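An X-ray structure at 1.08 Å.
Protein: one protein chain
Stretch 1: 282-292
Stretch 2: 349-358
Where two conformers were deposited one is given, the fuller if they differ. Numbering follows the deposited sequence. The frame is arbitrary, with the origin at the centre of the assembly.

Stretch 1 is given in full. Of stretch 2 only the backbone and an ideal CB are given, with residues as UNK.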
# COMPACT_ATOMS: atom_id res chain seq x y z
N ILE A 282 33.86 22.41 -30.18
CA ILE A 282 34.52 21.12 -30.17
C ILE A 282 33.49 20.08 -29.86
O ILE A 282 32.54 20.30 -29.10
CB ILE A 282 35.68 21.00 -29.14
CG1 ILE A 282 35.23 21.33 -27.71
CG2 ILE A 282 36.85 21.85 -29.55
CD1 ILE A 282 36.24 20.88 -26.68
N LYS A 283 33.65 18.89 -30.46
CA LYS A 283 32.88 17.75 -29.97
C LYS A 283 33.33 17.41 -28.58
O LYS A 283 34.51 17.39 -28.30
CB LYS A 283 33.08 16.56 -30.91
CG LYS A 283 32.19 15.35 -30.60
CD LYS A 283 30.73 15.64 -30.94
CE LYS A 283 29.77 14.56 -30.46
NZ LYS A 283 29.80 14.31 -29.00
N CYS A 284 32.39 17.21 -27.68
CA CYS A 284 32.69 16.78 -26.31
C CYS A 284 31.97 15.45 -26.03
O CYS A 284 31.03 15.06 -26.73
CB CYS A 284 32.24 17.80 -25.27
SG CYS A 284 30.45 18.09 -25.16
N ASN A 285 32.42 14.78 -24.98
CA ASN A 285 31.66 13.64 -24.47
C ASN A 285 31.87 13.54 -22.98
O ASN A 285 32.92 13.09 -22.52
CB ASN A 285 32.06 12.34 -25.16
CG ASN A 285 31.20 11.20 -24.67
OD1 ASN A 285 30.16 11.43 -24.08
ND2 ASN A 285 31.61 9.97 -24.94
N PHE A 286 30.85 13.94 -22.24
CA PHE A 286 30.90 13.90 -20.78
C PHE A 286 30.39 12.56 -20.21
O PHE A 286 30.14 12.47 -19.02
CB PHE A 286 30.11 15.06 -20.18
CG PHE A 286 30.79 16.38 -20.32
CD1 PHE A 286 30.43 17.28 -21.33
CD2 PHE A 286 31.77 16.75 -19.43
CE1 PHE A 286 31.09 18.49 -21.44
CE2 PHE A 286 32.40 17.98 -19.54
CZ PHE A 286 32.06 18.84 -20.55
N ILE A 287 30.30 11.52 -21.05
CA ILE A 287 29.89 10.21 -20.55
C ILE A 287 31.10 9.25 -20.56
O ILE A 287 31.81 9.12 -21.57
CB ILE A 287 28.73 9.67 -21.40
CG1 ILE A 287 27.57 10.66 -21.33
CG2 ILE A 287 28.30 8.32 -20.89
CD1 ILE A 287 26.57 10.57 -22.45
N GLY A 288 31.36 8.65 -19.40
CA GLY A 288 32.48 7.76 -19.21
C GLY A 288 33.71 8.46 -18.74
O GLY A 288 34.00 9.58 -19.18
N VAL A 289 34.51 7.82 -17.91
CA VAL A 289 35.75 8.45 -17.42
C VAL A 289 36.62 8.88 -18.59
O VAL A 289 37.12 10.00 -18.62
CB VAL A 289 36.54 7.48 -16.52
CG1 VAL A 289 37.89 8.06 -16.14
CG2 VAL A 289 35.77 7.18 -15.24
N ASP A 290 36.86 7.98 -19.54
CA ASP A 290 37.78 8.34 -20.62
C ASP A 290 37.23 9.50 -21.45
O ASP A 290 37.98 10.39 -21.86
CB ASP A 290 38.10 7.13 -21.52
CG ASP A 290 38.96 6.09 -20.84
OD1 ASP A 290 39.57 6.35 -19.81
OD2 ASP A 290 39.03 4.98 -21.37
N GLY A 291 35.93 9.48 -21.67
CA GLY A 291 35.29 10.57 -22.40
C GLY A 291 35.44 11.91 -21.72
O GLY A 291 35.85 12.89 -22.34
N ILE A 292 35.10 11.94 -20.44
CA ILE A 292 35.17 13.15 -19.66
C ILE A 292 36.59 13.69 -19.58
O ILE A 292 36.82 14.90 -19.76
CB ILE A 292 34.65 12.89 -18.23
CG1 ILE A 292 33.21 12.43 -18.23
CG2 ILE A 292 34.83 14.14 -17.37
CD1 ILE A 292 32.84 11.64 -16.99
N UNK A 349 26.85 5.91 -29.44
CA UNK A 349 28.27 6.19 -29.55
C UNK A 349 28.85 6.67 -28.21
O UNK A 349 29.88 6.18 -27.74
CB UNK A 349 28.51 7.24 -30.64
N UNK A 350 28.17 7.64 -27.59
CA UNK A 350 28.79 8.27 -26.42
C UNK A 350 28.95 7.33 -25.22
O UNK A 350 29.83 7.55 -24.41
CB UNK A 350 27.96 9.48 -26.00
N UNK A 351 28.10 6.29 -25.11
CA UNK A 351 28.24 5.31 -24.04
C UNK A 351 29.33 4.24 -24.27
O UNK A 351 29.63 3.46 -23.37
CB UNK A 351 26.89 4.61 -23.84
N UNK A 352 29.91 4.20 -25.46
CA UNK A 352 30.83 3.11 -25.78
C UNK A 352 32.08 3.11 -24.91
O UNK A 352 32.55 2.03 -24.51
CB UNK A 352 31.24 3.19 -27.25
N UNK A 353 32.68 4.28 -24.64
CA UNK A 353 33.94 4.25 -23.92
C UNK A 353 33.78 3.77 -22.47
O UNK A 353 34.68 3.14 -21.93
CB UNK A 353 34.57 5.64 -23.94
N UNK A 354 32.60 4.02 -21.89
CA UNK A 354 32.32 3.57 -20.54
C UNK A 354 32.23 2.04 -20.53
O UNK A 354 32.86 1.36 -19.71
CB UNK A 354 31.03 4.20 -20.01
N UNK A 355 31.47 1.48 -21.46
CA UNK A 355 31.39 0.01 -21.55
C UNK A 355 32.76 -0.61 -21.77
O UNK A 355 33.11 -1.62 -21.14
CB UNK A 355 30.45 -0.41 -22.68
N UNK A 356 33.56 0.01 -22.64
CA UNK A 356 34.88 -0.55 -22.92
C UNK A 356 35.75 -0.53 -21.66
O UNK A 356 36.46 -1.50 -21.38
CB UNK A 356 35.56 0.23 -24.05
N UNK A 357 35.69 0.55 -20.88
CA UNK A 357 36.43 0.60 -19.63
C UNK A 357 36.00 -0.46 -18.63
O UNK A 357 36.84 -0.95 -17.86
CB UNK A 357 36.28 1.99 -19.00
N UNK A 358 34.73 -0.87 -18.67
CA UNK A 358 34.22 -1.93 -17.81
C UNK A 358 34.59 -3.34 -18.34
O UNK A 358 34.26 -4.34 -17.69
CB UNK A 358 32.70 -1.80 -17.68

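Position 349 has helical angles (-88/-49), and its CA-to-CB bond points sideways to stretch 1, whose nearest atom lies more than 5.5 Å from the ideal CB. Nothing visible selects a side chain here. The residue is His349, and its ring makes no contact with stretch 1.

At 350 the bond points toward stretch 1. The ideal CB sits 3.5 Å from Asn285 OD1 and 4.0 Å from Ile287 CD1, so room is short and the surroundings are half polar, half apolar; a small or beta-branched residue such as Ala, Ser, Thr or Val would suit. It is Thr350 (chi1 57°, p), with OG1 3.6 Å from Ile287 CD1. Its backbone does the polar work: Asn285 ND2 donates to Thr350 O at 3.1 Å and 170°, a nearly linear hydrogen bond.

Position 351 points its CB away, yet the ideal CB is still 4.9 Å from Ile287 CG2. Only a long side chain that turns back could use that isoleucine, so a large aromatic or a flexible apolar chain is plausible. Tyr351 turns back with chi1 -83° (m): Ile287 CG2 lies 3.6 Å from the ring centroid and 10° off the normal, a CH-pi contact over the face, while Ile287 CD1 reaches Tyr351 CE2 at 3.6 Å.

Position 352 points away and is unconstrained by stretch 1; it is Met352.

Position 353 points toward the turn leading into the helix of stretch 1. Its ideal CB is 4.7 Å from Gly291 N and 5.0 Å from Ile287 O, a donor and an acceptor within reach of one short side chain. An amide, offering both functions, fits best; Ser or Thr could serve in part. Asn353 (chi1 78°, p) meets both: ND2 donates to Ile287 O at 2.9 Å and 165°, and OD1 accepts a weak bond from Gly291 N at 3.1 Å and 145°. The close approach also depends on glycine opposite, since a CB on Gly288 would lie 2.2 Å from Asn353 OD1. Water 2 joins Asn353 OD1 (2.7 Å from its O) to Asp290 N (2.9 Å).

At 354 the bond runs sideways, with Gly288 CA 3.9 Å and Ile287 CG2 5.0 Å from the ideal CB. Apolar side chains are favoured, flexible ones especially. Met354 bends at chi3 (53°, p) to set CE 3.7 Å from Ile287 CG2. Its backbone N donates to water 1 (2.9 Å to the water O), which itself donates to Thr350 O at 2.6 Å.

Positions 355 and 356 have no stretch 1 atom within 5.5 Å of the ideal CB; they are Leu355 and Lys356, and neither touches stretch 1.

Position 357 points toward Asp290, whose OD2 is 4.7 Å from the ideal CB. A small polar or basic side chain would suit that carboxylate. Ser357 OG comes within 3.3 Å of Asp290 OD2, but the angle is too poor for a hydrogen bond; water 4 instead bridges Asp290 OD1 (2.7 Å from its O) and Ser357 OG (3.2 Å).

Position 358 points sideways, unconstrained, and is Phe358.

Stretch 2, residues 349-358: HTYMNMLKSF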
# COMPACT_ATOMS: atom_id res chain seq x y z
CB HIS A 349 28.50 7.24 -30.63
CG HIS A 349 29.93 7.54 -30.87
ND1 HIS A 349 30.35 8.67 -31.55
CD2 HIS A 349 31.05 6.86 -30.52
CE1 HIS A 349 31.67 8.64 -31.61
NE2 HIS A 349 32.12 7.56 -31.00
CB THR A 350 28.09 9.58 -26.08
OG1 THR A 350 26.72 9.29 -25.86
CG2 THR A 350 28.29 10.60 -27.16
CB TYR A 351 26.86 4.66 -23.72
CG TYR A 351 26.07 5.54 -22.78
CD1 TYR A 351 26.06 5.26 -21.43
CD2 TYR A 351 25.38 6.65 -23.23
CE1 TYR A 351 25.44 6.10 -20.54
CE2 TYR A 351 24.73 7.52 -22.34
CZ TYR A 351 24.75 7.25 -20.99
OH TYR A 351 24.19 8.08 -20.07
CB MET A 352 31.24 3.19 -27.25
CG MET A 352 30.16 2.65 -28.16
SD MET A 352 30.60 2.77 -29.90
CE MET A 352 29.29 1.80 -30.62
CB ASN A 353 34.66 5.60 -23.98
CG ASN A 353 34.09 6.66 -23.02
OD1 ASN A 353 34.47 6.73 -21.86
ND2 ASN A 353 33.19 7.48 -23.50
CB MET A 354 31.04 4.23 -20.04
CG MET A 354 30.72 3.82 -18.61
SD MET A 354 29.79 5.02 -17.69
CE MET A 354 28.38 5.34 -18.76
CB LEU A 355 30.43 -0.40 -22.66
CG LEU A 355 28.96 -0.05 -22.38
CD1 LEU A 355 28.10 -0.42 -23.56
CD2 LEU A 355 28.44 -0.74 -21.13
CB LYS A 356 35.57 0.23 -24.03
CG LYS A 356 36.88 -0.41 -24.46
CD LYS A 356 37.46 0.25 -25.70
CE LYS A 356 38.80 -0.38 -26.07
NZ LYS A 356 39.45 0.45 -27.12
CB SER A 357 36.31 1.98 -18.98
OG SER A 357 36.95 2.97 -19.75
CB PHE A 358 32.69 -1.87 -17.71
CG PHE A 358 32.10 -0.64 -17.01
CD1 PHE A 358 32.88 0.35 -16.41
CD2 PHE A 358 30.74 -0.52 -16.96
CE1 PHE A 358 32.25 1.41 -15.79
CE2 PHE A 358 30.12 0.53 -16.35
CZ PHE A 358 30.88 1.51 -15.76
O HOH W 1 30.95 6.31 -22.41
O HOH W 2 35.64 5.35 -19.80
O HOH W 3 37.39 3.39 -22.79
O HOH W 4 39.49 4.13 -18.22
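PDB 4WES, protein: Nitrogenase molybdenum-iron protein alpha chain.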